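Local coordinates for Lmo1340 protein (Listeria monocytogenes, PDB 4NLM), which is of unknown function but is probably a surface lipoprotein built on a YqgU-like beta-propeller domain, at residues A[148-153]-A[160-165]; A[38-43]-A[354-359]; A[300-305]-A[320-325]; A[87-92]-A[105-110]. One frame throughout, in Å; residues are numbered along the deposited sequence. Where two conformers were deposited one is given.

Interaction 1 (A[148-153]-A[160-165]); sequences KIMFVT and FQIENW
Residues 148-153 and 160-165 pair as antiparallel neighbours from Ile149-Trp165 to Thr153-Gln161, forming the inner two strands of a four-stranded sheet. The axes come within 4.6 Å, and their directions differ by 162°. Paired backbone hydrogen bonds join Ile149 to Trp165, Phe151 to Glu163 and Thr153 to Gln161; Ile149 N to Trp165 O, at 2.9 Å, is representative.

On the face of Ile149, Phe151 and Thr153, the Phe151 ring leans toward the partner strand, because its CG sits between the backbone N and the carbonyl carbon (chi1 54°). The ring therefore lies against Glu163, whose OE2 is 3.3 Å from Phe151 CE1, with the carboxylate plane turned 72° from the ring. Trp165 CB meets the ring edge in plane, 3.9 Å from Phe151 CE2. A water placed 2.8 Å from Glu163 OE2 also hydrogen-bonds Phe151 O, so it ties the carboxylate back to the opposite strand. In the Thr153 conformer described, OG1 bonds the same water and receives a bent 3.1 Å bond from Gln161 NE2.

The other face is mainly apolar. Ile162 lies side by side with two neighbours: its CG2 is 3.7 Å from Met150 CG (a selenomethionine), and its CG1 is 4.1 Å from Val152 CG2.

Met150 and Val152 continue onto Ile182 of the following sheet, whereas Phe151 and Trp165 reach Met116 of the preceding one. Four antiparallel strands in chain order, 137-141, 148-155, 159-166 and 171-174, packed between the sheets before and after, make the arrangement of a beta-propeller blade.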
# COMPACT_ATOMS: atom_id res chain seq x y z
N LYS A 148 8.77 -14.55 -0.87
CA LYS A 148 9.82 -13.55 -0.74
C LYS A 148 9.29 -12.19 -0.28
O LYS A 148 8.35 -11.65 -0.89
CB LYS A 148 10.48 -13.29 -2.08
CG LYS A 148 11.11 -14.51 -2.70
CD LYS A 148 11.81 -14.15 -3.99
CE LYS A 148 12.15 -15.44 -4.73
NZ LYS A 148 12.99 -15.14 -5.92
N ILE A 149 9.91 -11.64 0.76
CA ILE A 149 9.60 -10.31 1.25
C ILE A 149 10.90 -9.54 1.29
O ILE A 149 11.87 -9.91 1.99
CB ILE A 149 8.93 -10.34 2.62
CG1 ILE A 149 7.64 -11.14 2.58
CG2 ILE A 149 8.60 -8.92 3.10
CD1 ILE A 149 6.98 -11.31 3.93
N MSE A 150 10.94 -8.45 0.55
CA MSE A 150 12.09 -7.58 0.55
C MSE A 150 11.81 -6.44 1.53
O MSE A 150 10.67 -6.01 1.68
CB MSE A 150 12.28 -7.05 -0.88
CG MSE A 150 13.26 -5.92 -1.09
SE MSE A 150 13.52 -5.73 -3.03
CE MSE A 150 11.78 -4.98 -3.60
N PHE A 151 12.83 -5.93 2.19
CA PHE A 151 12.64 -4.84 3.12
C PHE A 151 13.84 -3.94 3.21
O PHE A 151 15.00 -4.37 3.06
CB PHE A 151 12.18 -5.35 4.49
CG PHE A 151 13.06 -6.38 5.09
CD1 PHE A 151 14.08 -5.99 5.93
CD2 PHE A 151 12.84 -7.72 4.89
CE1 PHE A 151 14.93 -6.90 6.51
CE2 PHE A 151 13.67 -8.65 5.49
CZ PHE A 151 14.72 -8.24 6.29
N VAL A 152 13.50 -2.67 3.42
CA VAL A 152 14.45 -1.61 3.60
C VAL A 152 14.51 -1.28 5.09
O VAL A 152 13.47 -0.94 5.68
CB VAL A 152 14.04 -0.37 2.79
CG1 VAL A 152 15.08 0.72 2.94
CG2 VAL A 152 13.84 -0.74 1.32
N THR A 153 15.70 -1.38 5.67
CA THR A 153 15.91 -1.03 7.07
C THR A 153 16.76 0.22 7.18
O THR A 153 17.72 0.41 6.43
CB THR A 153 16.60 -2.16 7.85
OG1 THR A 153 17.76 -2.61 7.14
CG2 THR A 153 15.66 -3.32 8.04
N PHE A 160 20.53 3.39 4.93
CA PHE A 160 19.51 2.42 4.60
C PHE A 160 20.20 1.22 3.96
O PHE A 160 21.27 1.35 3.41
CB PHE A 160 18.44 2.96 3.64
CG PHE A 160 18.92 3.16 2.25
CD1 PHE A 160 19.55 4.34 1.88
CD2 PHE A 160 18.76 2.16 1.29
CE1 PHE A 160 20.00 4.52 0.59
CE2 PHE A 160 19.22 2.34 0.01
CZ PHE A 160 19.84 3.52 -0.34
N GLN A 161 19.54 0.07 4.04
CA GLN A 161 20.03 -1.13 3.37
C GLN A 161 18.79 -1.92 2.99
O GLN A 161 17.72 -1.67 3.53
CB GLN A 161 20.97 -1.92 4.27
CG GLN A 161 20.24 -2.54 5.44
CD GLN A 161 21.13 -3.10 6.52
OE1 GLN A 161 22.35 -2.93 6.47
NE2 GLN A 161 20.57 -3.82 7.46
N ILE A 162 18.97 -2.84 2.07
CA ILE A 162 17.87 -3.63 1.49
C ILE A 162 18.23 -5.11 1.54
O ILE A 162 19.34 -5.50 1.20
CB ILE A 162 17.60 -3.25 0.03
CG1 ILE A 162 17.52 -1.73 -0.12
CG2 ILE A 162 16.31 -3.92 -0.46
CD1 ILE A 162 17.27 -1.32 -1.55
N GLU A 163 17.29 -5.92 2.00
CA GLU A 163 17.46 -7.36 2.07
C GLU A 163 16.22 -8.06 1.58
O GLU A 163 15.15 -7.48 1.54
CB GLU A 163 17.73 -7.75 3.53
CG GLU A 163 19.07 -7.26 4.05
CD GLU A 163 19.15 -7.23 5.57
OE1 GLU A 163 20.19 -7.67 6.11
OE2 GLU A 163 18.20 -6.77 6.24
N ASN A 164 16.39 -9.29 1.17
CA ASN A 164 15.30 -10.16 0.75
C ASN A 164 15.26 -11.38 1.63
O ASN A 164 16.25 -12.10 1.76
CB ASN A 164 15.49 -10.62 -0.69
CG ASN A 164 14.35 -11.50 -1.18
OD1 ASN A 164 13.18 -11.23 -0.91
ND2 ASN A 164 14.69 -12.52 -1.91
N TRP A 165 14.12 -11.62 2.24
CA TRP A 165 13.87 -12.78 3.05
C TRP A 165 12.98 -13.77 2.36
O TRP A 165 11.83 -13.42 2.10
CB TRP A 165 13.23 -12.33 4.35
CG TRP A 165 12.96 -13.43 5.36
CD1 TRP A 165 13.74 -14.51 5.64
CD2 TRP A 165 11.85 -13.48 6.29
NE1 TRP A 165 13.20 -15.24 6.69
CE2 TRP A 165 12.05 -14.63 7.11
CE3 TRP A 165 10.73 -12.68 6.51
CZ2 TRP A 165 11.14 -15.00 8.09
CZ3 TRP A 165 9.84 -13.04 7.52
CH2 TRP A 165 10.06 -14.18 8.30
O HOH W 1 17.10 -4.38 5.19

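Interaction 2 (A[38-43]-A[354-359]); sequences QGVQIK and NLINTP
A probably ring-closing strand pair joins Val40 and Gln41, near the start of the modelled chain, to Ile356 and Asn357 near its end. It resembles the velcro closure of beta-propellers, but here strand 40-41 is added in parallel as a fifth strand, at the edge of a sheet that already has four. The hydrogen bonds show the parallel course directly. Val40 straddles Ile356: its N donates to Leu355 O at 3.0 Å, and its O accepts from Asn357 N at 2.8 Å, with an almost straight N-H...O angle of 179°. Asn357 in turn straddles Gln41, since Ile42 N reaches Asn357 O at 3.2 Å. Just before the pair, Gly39 CA passes 3.0 Å from Leu355 O.

Val40 and Ile356 share one face and lie side by side. The Ile356 chain bends at its second torsion (chi2 -62°), setting CD1 3.8 Å from Val40 CG2, while its CG2 branch meets Ile42 CD1 at 3.9 Å. On the face of Gln41 and Asn357, a water accepts from Asn357 ND2 at 3.0 Å and gives a weak bond to Gly39 O. Beyond the strands, Pro359 CD lies 3.3 Å from Ile42 O.

Strand 352-357 lies between strand 40-41 and strand 343-346. The apolar face of Val40, Ile42 and Ile356 packs on the next sheet along the chain, touching Phe47 of strand 47-55, Leu61 of strand 58-65 and Leu74 of strand 68-75.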
# COMPACT_ATOMS: atom_id res chain seq x y z
N GLN A 38 -22.76 -3.48 6.37
CA GLN A 38 -23.26 -3.18 7.70
C GLN A 38 -22.04 -2.89 8.55
O GLN A 38 -21.05 -3.60 8.48
CB GLN A 38 -24.00 -4.37 8.31
CG GLN A 38 -25.25 -4.77 7.56
CD GLN A 38 -26.12 -5.75 8.33
OE1 GLN A 38 -25.79 -6.14 9.46
NE2 GLN A 38 -27.24 -6.14 7.74
N GLY A 39 -22.11 -1.82 9.32
CA GLY A 39 -21.02 -1.50 10.23
C GLY A 39 -21.15 -2.08 11.62
O GLY A 39 -22.22 -2.52 12.05
N VAL A 40 -20.02 -2.11 12.30
CA VAL A 40 -19.97 -2.51 13.71
C VAL A 40 -19.46 -1.33 14.52
O VAL A 40 -18.68 -0.54 14.02
CB VAL A 40 -19.04 -3.71 13.99
CG1 VAL A 40 -19.60 -4.95 13.33
CG2 VAL A 40 -17.60 -3.42 13.58
N GLN A 41 -19.92 -1.24 15.77
CA GLN A 41 -19.47 -0.21 16.68
C GLN A 41 -18.26 -0.70 17.46
O GLN A 41 -18.26 -1.81 17.97
CB GLN A 41 -20.57 0.15 17.70
CG GLN A 41 -21.71 1.00 17.16
CD GLN A 41 -22.60 1.55 18.27
OE1 GLN A 41 -22.27 1.43 19.46
NE2 GLN A 41 -23.72 2.15 17.89
N ILE A 42 -17.23 0.13 17.52
CA ILE A 42 -16.06 -0.18 18.31
C ILE A 42 -15.68 1.13 19.00
O ILE A 42 -15.63 2.20 18.36
CB ILE A 42 -14.87 -0.70 17.47
CG1 ILE A 42 -15.30 -1.91 16.66
CG2 ILE A 42 -13.70 -1.06 18.38
CD1 ILE A 42 -14.21 -2.47 15.77
N LYS A 43 -15.36 1.03 20.28
CA LYS A 43 -14.89 2.17 21.07
C LYS A 43 -13.70 2.79 20.37
O LYS A 43 -12.80 2.09 19.88
CB LYS A 43 -14.49 1.75 22.49
CG LYS A 43 -15.66 1.25 23.33
CD LYS A 43 -15.21 0.83 24.72
CE LYS A 43 -16.39 0.34 25.55
NZ LYS A 43 -15.97 -0.20 26.87
N ASN A 354 -20.35 3.22 6.35
CA ASN A 354 -19.49 3.17 7.52
C ASN A 354 -19.33 1.71 7.88
O ASN A 354 -20.29 1.00 8.14
CB ASN A 354 -20.15 3.91 8.67
CG ASN A 354 -20.24 5.40 8.44
OD1 ASN A 354 -19.36 6.01 7.84
ND2 ASN A 354 -21.30 6.01 8.93
N LEU A 355 -18.10 1.22 7.82
CA LEU A 355 -17.80 -0.16 8.19
C LEU A 355 -17.53 -0.26 9.70
O LEU A 355 -17.99 -1.19 10.36
CB LEU A 355 -16.61 -0.65 7.37
CG LEU A 355 -16.11 -2.04 7.70
CD1 LEU A 355 -17.21 -3.08 7.51
CD2 LEU A 355 -14.92 -2.34 6.81
N ILE A 356 -16.76 0.69 10.22
CA ILE A 356 -16.47 0.77 11.64
C ILE A 356 -17.04 2.08 12.14
O ILE A 356 -16.66 3.15 11.67
CB ILE A 356 -14.96 0.73 11.98
CG1 ILE A 356 -14.24 -0.43 11.28
CG2 ILE A 356 -14.76 0.69 13.50
CD1 ILE A 356 -14.71 -1.80 11.66
N ASN A 357 -17.99 2.00 13.08
CA ASN A 357 -18.65 3.16 13.62
C ASN A 357 -18.07 3.55 14.94
O ASN A 357 -17.86 2.71 15.81
CB ASN A 357 -20.14 2.86 13.83
CG ASN A 357 -20.90 2.75 12.52
OD1 ASN A 357 -20.80 3.63 11.67
ND2 ASN A 357 -21.69 1.70 12.36
N THR A 358 -17.82 4.84 15.10
CA THR A 358 -17.36 5.36 16.36
C THR A 358 -18.64 5.63 17.16
O THR A 358 -19.60 6.14 16.60
CB THR A 358 -16.63 6.71 16.18
OG1 THR A 358 -17.57 7.71 15.78
CG2 THR A 358 -15.53 6.62 15.15
N PRO A 359 -18.69 5.21 18.44
CA PRO A 359 -19.89 5.65 19.21
C PRO A 359 -20.07 7.17 19.15
O PRO A 359 -19.09 7.89 19.17
CB PRO A 359 -19.56 5.24 20.65
CG PRO A 359 -18.48 4.21 20.54
CD PRO A 359 -17.70 4.56 19.30
O HOH W 2 -22.83 -0.29 14.29

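Interaction 3 (A[300-305]-A[320-325]); sequences KEYKLV and LMDNQP
The Tyr302 ring carries Asn323 CB over one face and meets Met321 O at its edge, close to the ring plane. The face contact is a CH-pi interaction: CB stands 3.6 Å from the ring centroid, 15° off the normal, and is displaced toward the rim, with Tyr302 CE1 the nearest ring atom at 3.5 Å. Asn323 CG is anti to its own backbone N (chi1 172°), which carries the amide past the ring toward the phenol end. There a water donates to Tyr302 OH and accepts from Asn323 ND2, each at 3.0 Å.

The backbones meet in an antiparallel hydrogen-bonded pair. Met321 N reaches Tyr302 O at 2.8 Å along a nearly straight bond of 176°, but the return bond, Tyr302 N to Met321 O, is 3.1 Å long and bent. Leu320 and Met321 both face Tyr302, a G1 beta bulge in which Leu320 takes a left-handed backbone conformation. It ends the hairpin of strands 302-308 and 313-321.

A second water links Glu301 N to Asp322 OD1. Since Tyr302 OH also bonds Glu264 and Asn323 OD1 accepts from Tyr274 N, the polar ends are held at several points, consistent with a fixed rotation for both the buried ring and the amide stem that covers it.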
# COMPACT_ATOMS: atom_id res chain seq x y z
N LYS A 300 -13.12 19.38 0.63
CA LYS A 300 -13.86 19.11 -0.61
C LYS A 300 -13.04 19.48 -1.86
O LYS A 300 -13.57 19.88 -2.89
CB LYS A 300 -15.18 19.89 -0.60
CG LYS A 300 -16.16 19.42 0.46
CD LYS A 300 -17.44 20.26 0.51
CE LYS A 300 -18.35 19.78 1.63
NZ LYS A 300 -19.68 20.45 1.61
N GLU A 301 -11.75 19.28 -1.78
CA GLU A 301 -10.87 19.77 -2.80
C GLU A 301 -10.59 18.77 -3.91
O GLU A 301 -9.87 19.14 -4.83
CB GLU A 301 -9.61 20.17 -2.06
CG GLU A 301 -8.37 20.72 -2.75
CD GLU A 301 -7.28 21.05 -1.72
OE1 GLU A 301 -6.07 21.01 -2.04
OE2 GLU A 301 -7.62 21.34 -0.55
N TYR A 302 -11.19 17.58 -3.85
CA TYR A 302 -10.85 16.51 -4.81
C TYR A 302 -12.07 15.83 -5.34
O TYR A 302 -13.12 15.83 -4.73
CB TYR A 302 -9.96 15.45 -4.13
CG TYR A 302 -8.70 16.01 -3.55
CD1 TYR A 302 -8.69 16.54 -2.29
CD2 TYR A 302 -7.52 16.07 -4.28
CE1 TYR A 302 -7.57 17.13 -1.75
CE2 TYR A 302 -6.37 16.64 -3.72
CZ TYR A 302 -6.42 17.19 -2.46
OH TYR A 302 -5.29 17.77 -1.91
N LYS A 303 -11.86 15.17 -6.48
CA LYS A 303 -12.80 14.17 -6.96
C LYS A 303 -12.09 12.82 -7.01
O LYS A 303 -10.89 12.75 -7.16
CB LYS A 303 -13.37 14.50 -8.31
CG LYS A 303 -12.38 14.93 -9.30
CD LYS A 303 -13.08 15.09 -10.64
CE LYS A 303 -12.19 15.78 -11.62
NZ LYS A 303 -12.95 15.98 -12.90
N LEU A 304 -12.88 11.79 -6.81
CA LEU A 304 -12.40 10.41 -6.91
C LEU A 304 -12.74 9.93 -8.30
O LEU A 304 -13.91 9.90 -8.69
CB LEU A 304 -13.07 9.55 -5.88
CG LEU A 304 -12.69 8.07 -5.96
CD1 LEU A 304 -11.20 7.86 -5.74
CD2 LEU A 304 -13.49 7.31 -4.93
N VAL A 305 -11.73 9.53 -9.04
CA VAL A 305 -11.99 9.03 -10.38
C VAL A 305 -11.49 7.62 -10.54
O VAL A 305 -10.66 7.11 -9.78
CB VAL A 305 -11.33 9.90 -11.44
CG1 VAL A 305 -11.78 11.34 -11.30
CG2 VAL A 305 -9.82 9.76 -11.42
N LEU A 320 -16.20 16.37 -4.86
CA LEU A 320 -16.13 17.17 -3.64
C LEU A 320 -15.85 16.35 -2.43
O LEU A 320 -16.60 16.37 -1.44
CB LEU A 320 -17.42 18.00 -3.47
CG LEU A 320 -17.77 18.92 -4.64
CD1 LEU A 320 -19.11 19.62 -4.40
CD2 LEU A 320 -16.73 19.99 -4.94
N MSE A 321 -14.73 15.62 -2.51
CA MSE A 321 -14.26 14.66 -1.50
C MSE A 321 -12.95 15.05 -0.91
O MSE A 321 -12.22 15.84 -1.50
CB MSE A 321 -13.75 13.37 -2.18
CG MSE A 321 -14.82 12.78 -3.03
SE MSE A 321 -14.89 10.96 -2.42
CE MSE A 321 -16.67 11.15 -1.61
N ASP A 322 -12.61 14.45 0.23
CA ASP A 322 -11.28 14.59 0.79
C ASP A 322 -10.36 13.45 0.38
O ASP A 322 -10.76 12.27 0.22
CB ASP A 322 -11.28 14.71 2.28
CG ASP A 322 -9.92 15.21 2.81
OD1 ASP A 322 -9.18 15.94 2.04
OD2 ASP A 322 -9.60 14.91 3.98
N ASN A 323 -9.13 13.84 0.09
CA ASN A 323 -8.08 12.92 -0.31
C ASN A 323 -7.62 12.12 0.91
O ASN A 323 -7.02 12.69 1.80
CB ASN A 323 -6.93 13.76 -0.86
CG ASN A 323 -5.69 12.96 -1.15
OD1 ASN A 323 -5.73 12.00 -1.92
ND2 ASN A 323 -4.57 13.37 -0.57
N GLN A 324 -7.90 10.82 0.94
CA GLN A 324 -7.46 9.95 2.03
C GLN A 324 -7.15 8.60 1.39
O GLN A 324 -7.54 8.35 0.25
CB GLN A 324 -8.52 9.81 3.11
CG GLN A 324 -8.96 11.15 3.68
CD GLN A 324 -9.94 11.04 4.82
OE1 GLN A 324 -10.31 9.96 5.23
NE2 GLN A 324 -10.33 12.18 5.35
N PRO A 325 -6.46 7.71 2.09
CA PRO A 325 -6.11 6.42 1.47
C PRO A 325 -7.32 5.64 0.98
O PRO A 325 -8.40 5.67 1.58
CB PRO A 325 -5.37 5.71 2.61
CG PRO A 325 -4.73 6.80 3.40
CD PRO A 325 -5.80 7.86 3.40
O HOH W 3 -10.07 18.21 0.46
O HOH W 4 -4.82 16.13 0.51

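Interaction 4 (A[87-92]-A[105-110]); sequences TKESIS and LYSAES
Ser107 OG donates to Glu89 OE1 from above the carboxylate plane, 41° out of it, over only 2.6 Å. The hydroxyl sits between its backbone N and carbonyl carbon (chi1 62°), a rotation that presents it to the glutamate. Glu89 OE1 also accepts from a water at 2.9 Å. The other oxygen, OE2, forms a salt bridge with Arg117, which probably stabilises the charged form despite Glu109 OE1 nearby. Those two carboxylates are bridged by a second water, 2.6 Å from Glu89 OE2, which donates to both.

Glu89 precedes strand 90-96, an edge strand of a four-stranded antiparallel propeller blade, and Ser107 belongs to the next strand of the same hairpin. Ser90 and Ala108 exchange two backbone bonds, with Ser90 N 2.9 Å from Ala108 O. Ser92 N gives one to Tyr106 O at 2.9 Å. The short segments 90-92 and 105-108 run 135° apart, well off antiparallel. Upstream, Thr87 OG1 accepts from Glu89 N, an ST turn where the chain passes over from the preceding blade.

Ile91 and Leu105 cross at about a right angle on the Ser107 side, their CD1 atoms 3.9 Å apart. On the other side Ser92 CB approaches Tyr106 CD2 at 3.5 Å, while the Tyr106 hydroxyl bonds Leu135 O and Lys133 O and its ring meets Phe139 edge-to-face.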
# COMPACT_ATOMS: atom_id res chain seq x y z
N THR A 87 -1.41 -10.46 20.30
CA THR A 87 -0.07 -10.28 20.82
C THR A 87 -0.00 -9.10 21.76
O THR A 87 -0.76 -8.14 21.62
CB THR A 87 0.96 -10.06 19.70
OG1 THR A 87 2.28 -9.96 20.24
CG2 THR A 87 0.67 -8.84 18.86
N LYS A 88 0.93 -9.17 22.71
CA LYS A 88 1.20 -8.03 23.59
C LYS A 88 2.37 -7.19 23.08
O LYS A 88 2.71 -6.16 23.66
CB LYS A 88 1.50 -8.52 25.00
CG LYS A 88 0.27 -9.13 25.65
CD LYS A 88 0.50 -9.47 27.10
CE LYS A 88 -0.81 -9.72 27.83
NZ LYS A 88 -1.60 -8.46 28.01
N GLU A 89 3.01 -7.64 22.00
CA GLU A 89 4.13 -6.90 21.42
C GLU A 89 3.66 -5.58 20.80
O GLU A 89 2.50 -5.46 20.41
CB GLU A 89 4.87 -7.76 20.41
CG GLU A 89 5.47 -9.01 21.02
CD GLU A 89 6.44 -9.78 20.13
OE1 GLU A 89 6.89 -9.25 19.09
OE2 GLU A 89 6.79 -10.92 20.52
N SER A 90 4.58 -4.62 20.68
CA SER A 90 4.32 -3.33 20.05
C SER A 90 4.24 -3.52 18.54
O SER A 90 5.14 -4.10 17.95
CB SER A 90 5.43 -2.36 20.42
OG SER A 90 5.26 -1.12 19.77
N ILE A 91 3.16 -3.07 17.92
CA ILE A 91 2.97 -3.30 16.49
C ILE A 91 3.68 -2.24 15.68
O ILE A 91 3.43 -1.05 15.89
CB ILE A 91 1.46 -3.26 16.10
CG1 ILE A 91 0.58 -4.13 17.03
CG2 ILE A 91 1.26 -3.65 14.66
CD1 ILE A 91 0.95 -5.59 17.04
N SER A 92 4.55 -2.65 14.79
CA SER A 92 5.25 -1.74 13.92
C SER A 92 4.66 -1.74 12.51
O SER A 92 4.48 -0.68 11.92
CB SER A 92 6.71 -2.13 13.87
OG SER A 92 7.23 -2.24 15.19
N LEU A 105 3.59 -9.72 10.28
CA LEU A 105 3.55 -8.89 11.47
C LEU A 105 4.97 -8.58 11.87
O LEU A 105 5.78 -9.49 12.11
CB LEU A 105 2.87 -9.62 12.63
CG LEU A 105 2.81 -8.86 13.95
CD1 LEU A 105 2.02 -7.57 13.80
CD2 LEU A 105 2.21 -9.76 15.00
N TYR A 106 5.27 -7.29 11.95
CA TYR A 106 6.55 -6.82 12.45
C TYR A 106 6.23 -6.16 13.78
O TYR A 106 5.48 -5.17 13.83
CB TYR A 106 7.19 -5.86 11.47
CG TYR A 106 8.53 -5.29 11.87
CD1 TYR A 106 9.53 -6.07 12.46
CD2 TYR A 106 8.80 -3.93 11.70
CE1 TYR A 106 10.74 -5.55 12.79
CE2 TYR A 106 10.02 -3.41 12.04
CZ TYR A 106 10.99 -4.21 12.59
OH TYR A 106 12.22 -3.68 12.97
N SER A 107 6.78 -6.70 14.86
CA SER A 107 6.46 -6.23 16.18
C SER A 107 7.68 -6.31 17.09
O SER A 107 8.63 -6.98 16.80
CB SER A 107 5.30 -7.01 16.79
OG SER A 107 5.59 -8.38 16.96
N ALA A 108 7.63 -5.58 18.21
CA ALA A 108 8.74 -5.54 19.14
C ALA A 108 8.31 -5.92 20.54
O ALA A 108 7.29 -5.46 21.05
CB ALA A 108 9.41 -4.17 19.15
N GLU A 109 9.09 -6.79 21.15
CA GLU A 109 8.85 -7.21 22.52
C GLU A 109 9.53 -6.26 23.50
O GLU A 109 9.11 -6.14 24.66
CB GLU A 109 9.36 -8.65 22.72
CG GLU A 109 9.50 -9.11 24.16
CD GLU A 109 10.15 -10.48 24.31
OE1 GLU A 109 9.94 -11.36 23.44
OE2 GLU A 109 10.85 -10.69 25.33
N SER A 110 10.56 -5.57 23.02
CA SER A 110 11.33 -4.67 23.87
C SER A 110 12.17 -3.72 23.03
O SER A 110 12.19 -3.83 21.81
CB SER A 110 12.25 -5.48 24.79
OG SER A 110 13.38 -6.00 24.10
O HOH W 5 9.75 -9.42 19.20
O HOH W 6 6.89 -11.63 23.04

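How the interactions relate
Along the chain, interaction 4 comes first, then interaction 1 and interaction 3, all nested within the long loop that interaction 2 closes. Interactions 4, 1 and 3 each join adjacent strands of one hairpin, in three different sheets within the YqgU-like propeller range. Interactions 4 and 1 lie in successive sheets, their centres about 19 Å apart and nearest atoms about 6 Å apart. Interactions 1 and 3 stand on opposite sides of the chain's centre, with contact centres about 33 Å apart. Interaction 2, centred about 22 Å from interaction 3, brings the chain's two ends together. Local hairpins thus build the blades, while a pairing of segments separated by 310 residues probably closes the ring.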